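Local coordinates for lipoprotein (Streptococcus pneumoniae, PDB 3CX3) that binds zinc and probably delivers it to an ABC transporter as the solute-binding lipoprotein of a metal-uptake system, at residues 88-94 against 134-139. Residue numbers count along the deposited sequence, not the author numbering.
Sequences LEASEGM and IIADKL
The chain leaves strand 86-89 through two overlapping turns, type I over Glu89-Glu92 (Glu92 N to Glu89 O, 3.2 Å) and type II over Ser91-Met94 (Met94 N to Ser91 O, 2.9 Å). Against them lies a regular helical segment, 134-139; CA of Ala90 is 5.6 Å from CA of Ile135, and CA of Leu88 7.2 Å from CA of Lys138. Ile134 (mt) is the main bump: its CD1 pushes into the hollow of the double turn, 3.1 Å from Ala90 O, 3.6 Å from Glu92 O and 3.6 Å from Met94 CG. The small Ala90 lets the backbones close in, its CB 3.7 Å from Ile135 CG1. Leu88 (mt) reaches between Lys138 and Leu139, CD2 3.9 Å from Lys138 CB and CD1 3.7 Å from Leu139 CD1. Lys138 (m, t, chi3 147°, p) runs over the turn, CE 3.4 Å from Glu89 O; its NZ forms a salt bridge with OE2 of Glu92 (tt), 2.6 Å. The contact packs the strand end and turns against helix 125-142 in the N-terminal lobe: 86-89 is an outermost strand of that lobe's four-stranded parallel sheet, paired with strand 61-64, while Ile135 and Leu139 also pack on helix 18-28 and Leu139 meets helix 147-173.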
ATOM      1  N   LEU A  88      10.429  -7.260  11.358  1.00 44.39           N
ATOM      2  CA  LEU A  88      11.045  -6.503  10.260  1.00 43.34           C
ATOM      3  C   LEU A  88      10.152  -5.379   9.722  1.00 41.89           C
ATOM      4  O   LEU A  88       9.066  -5.632   9.195  1.00 41.78           O
ATOM      5  CB  LEU A  88      11.491  -7.464   9.129  1.00 43.55           C
ATOM      6  CG  LEU A  88      12.507  -8.534   9.591  1.00 44.88           C
ATOM      7  CD1 LEU A  88      12.856  -9.513   8.501  1.00 47.01           C
ATOM      8  CD2 LEU A  88      13.792  -7.898  10.132  1.00 46.41           C
ATOM      9  N   GLU A  89      10.621  -4.136   9.865  1.00 40.72           N
ATOM     10  CA  GLU A  89       9.913  -2.954   9.325  1.00 38.63           C
ATOM     11  C   GLU A  89      10.454  -2.746   7.918  1.00 37.80           C
ATOM     12  O   GLU A  89      11.611  -2.368   7.749  1.00 38.16           O
ATOM     13  CB  GLU A  89      10.105  -1.719  10.216  1.00 37.54           C
ATOM     14  CG  GLU A  89       9.137  -0.553   9.917  1.00 37.73           C
ATOM     15  CD  GLU A  89       9.605   0.844  10.431  1.00 38.14           C
ATOM     16  OE1 GLU A  89       8.774   1.666  10.839  1.00 38.19           O
ATOM     17  OE2 GLU A  89      10.803   1.149  10.437  1.00 38.24           O
ATOM     18  N   ALA A  90       9.611  -3.003   6.920  1.00 36.87           N
ATOM     19  CA  ALA A  90      10.040  -3.133   5.534  1.00 36.19           C
ATOM     20  C   ALA A  90      10.357  -1.813   4.886  1.00 37.10           C
ATOM     21  O   ALA A  90      11.080  -1.770   3.891  1.00 37.22           O
ATOM     22  CB  ALA A  90       9.008  -3.907   4.719  1.00 35.59           C
ATOM     23  N   SER A  91       9.834  -0.723   5.451  1.00 38.12           N
ATOM     24  CA  SER A  91      10.122   0.605   4.938  1.00 38.92           C
ATOM     25  C   SER A  91      11.148   1.317   5.784  1.00 39.89           C
ATOM     26  O   SER A  91      11.316   2.532   5.663  1.00 39.74           O
ATOM     27  CB  SER A  91       8.851   1.457   4.868  1.00 39.20           C
ATOM     28  OG  SER A  91       8.319   1.715   6.164  1.00 39.55           O
ATOM     29  N   GLU A  92      11.831   0.579   6.653  1.00 41.14           N
ATOM     30  CA  GLU A  92      12.710   1.216   7.618  1.00 42.18           C
ATOM     31  C   GLU A  92      13.827   1.976   6.916  1.00 43.42           C
ATOM     32  O   GLU A  92      14.501   1.448   6.038  1.00 43.27           O
ATOM     33  CB  GLU A  92      13.272   0.188   8.567  1.00 42.30           C
ATOM     34  CG  GLU A  92      13.909   0.777   9.810  1.00 42.31           C
ATOM     35  CD  GLU A  92      14.781  -0.239  10.498  1.00 41.92           C
ATOM     36  OE1 GLU A  92      15.047  -0.083  11.706  1.00 41.71           O
ATOM     37  OE2 GLU A  92      15.187  -1.205   9.817  1.00 40.27           O
ATOM     38  N   GLY A  93      13.996   3.238   7.303  1.00 44.73           N
ATOM     39  CA  GLY A  93      14.929   4.134   6.639  1.00 45.57           C
ATOM     40  C   GLY A  93      14.278   4.985   5.564  1.00 45.91           C
ATOM     41  O   GLY A  93      14.687   6.128   5.360  1.00 46.27           O
HETATM   42  N   MSE A  94      13.284   4.436   4.863  1.00 45.80           N
HETATM   43  CA  MSE A  94      12.586   5.175   3.783  1.00 46.11           C
HETATM   44  C   MSE A  94      11.932   6.448   4.265  1.00 45.83           C
HETATM   45  O   MSE A  94      11.162   6.437   5.216  1.00 45.89           O
HETATM   46  CB  MSE A  94      11.519   4.317   3.121  1.00 46.23           C
HETATM   47  CG  MSE A  94      12.076   3.184   2.296  1.00 47.34           C
HETATM   48 SE   MSE A  94      10.599   2.293   1.463  1.00 52.34          SE
HETATM   49  CE  MSE A  94       9.767   3.764   0.506  1.00 47.15           C
ATOM     50  N   ILE A 134      14.945  -3.577   0.812  1.00 41.21           N
ATOM     51  CA  ILE A 134      15.018  -3.637   2.274  1.00 40.18           C
ATOM     52  C   ILE A 134      14.588  -5.017   2.738  1.00 39.97           C
ATOM     53  O   ILE A 134      15.237  -5.623   3.585  1.00 40.46           O
ATOM     54  CB  ILE A 134      14.131  -2.581   2.966  1.00 39.47           C
ATOM     55  CG1 ILE A 134      14.463  -1.174   2.449  1.00 39.23           C
ATOM     56  CG2 ILE A 134      14.316  -2.677   4.477  1.00 39.28           C
ATOM     57  CD1 ILE A 134      13.508  -0.047   2.886  1.00 36.77           C
ATOM     58  N   ILE A 135      13.503  -5.515   2.160  1.00 39.90           N
ATOM     59  CA  ILE A 135      12.966  -6.815   2.534  1.00 40.23           C
ATOM     60  C   ILE A 135      14.021  -7.886   2.315  1.00 40.45           C
ATOM     61  O   ILE A 135      14.361  -8.634   3.249  1.00 40.13           O
ATOM     62  CB  ILE A 135      11.637  -7.131   1.789  1.00 39.97           C
ATOM     63  CG1 ILE A 135      10.500  -6.276   2.371  1.00 39.34           C
ATOM     64  CG2 ILE A 135      11.322  -8.624   1.839  1.00 41.17           C
ATOM     65  CD1 ILE A 135       9.146  -6.422   1.683  1.00 36.27           C
ATOM     66  N   ALA A 136      14.554  -7.937   1.090  1.00 40.76           N
ATOM     67  CA  ALA A 136      15.584  -8.910   0.749  1.00 40.93           C
ATOM     68  C   ALA A 136      16.771  -8.783   1.690  1.00 41.26           C
ATOM     69  O   ALA A 136      17.182  -9.766   2.267  1.00 40.72           O
ATOM     70  CB  ALA A 136      16.010  -8.760  -0.714  1.00 41.05           C
ATOM     71  N   ASP A 137      17.288  -7.565   1.871  1.00 42.26           N
ATOM     72  CA  ASP A 137      18.397  -7.321   2.807  1.00 43.30           C
ATOM     73  C   ASP A 137      18.162  -7.931   4.188  1.00 43.35           C
ATOM     74  O   ASP A 137      18.955  -8.767   4.668  1.00 43.95           O
ATOM     75  CB  ASP A 137      18.673  -5.823   2.945  1.00 43.54           C
ATOM     76  CG  ASP A 137      19.281  -5.217   1.682  1.00 44.91           C
ATOM     77  OD1 ASP A 137      19.668  -4.030   1.710  1.00 46.26           O
ATOM     78  OD2 ASP A 137      19.384  -5.927   0.660  1.00 46.55           O
ATOM     79  N   LYS A 138      17.066  -7.524   4.818  1.00 42.70           N
ATOM     80  CA  LYS A 138      16.743  -7.993   6.166  1.00 42.16           C
ATOM     81  C   LYS A 138      16.505  -9.488   6.155  1.00 41.43           C
ATOM     82  O   LYS A 138      16.997 -10.201   7.025  1.00 41.03           O
ATOM     83  CB  LYS A 138      15.520  -7.257   6.735  1.00 42.46           C
ATOM     84  CG  LYS A 138      15.730  -5.770   6.981  1.00 42.03           C
ATOM     85  CD  LYS A 138      14.404  -5.113   7.376  1.00 43.63           C
ATOM     86  CE  LYS A 138      14.563  -3.961   8.358  1.00 42.99           C
ATOM     87  NZ  LYS A 138      15.542  -2.904   7.935  1.00 45.84           N
ATOM     88  N   LEU A 139      15.762  -9.961   5.158  1.00 41.80           N
ATOM     89  CA  LEU A 139      15.596 -11.404   4.958  1.00 42.26           C
ATOM     90  C   LEU A 139      16.941 -12.104   4.779  1.00 43.21           C
ATOM     91  O   LEU A 139      17.164 -13.186   5.345  1.00 43.44           O
ATOM     92  CB  LEU A 139      14.661 -11.723   3.792  1.00 41.12           C
ATOM     93  CG  LEU A 139      13.261 -12.251   4.158  1.00 41.65           C
ATOM     94  CD1 LEU A 139      12.647 -11.483   5.334  1.00 40.80           C
ATOM     95  CD2 LEU A 139      12.284 -12.279   2.954  1.00 35.37           C
TER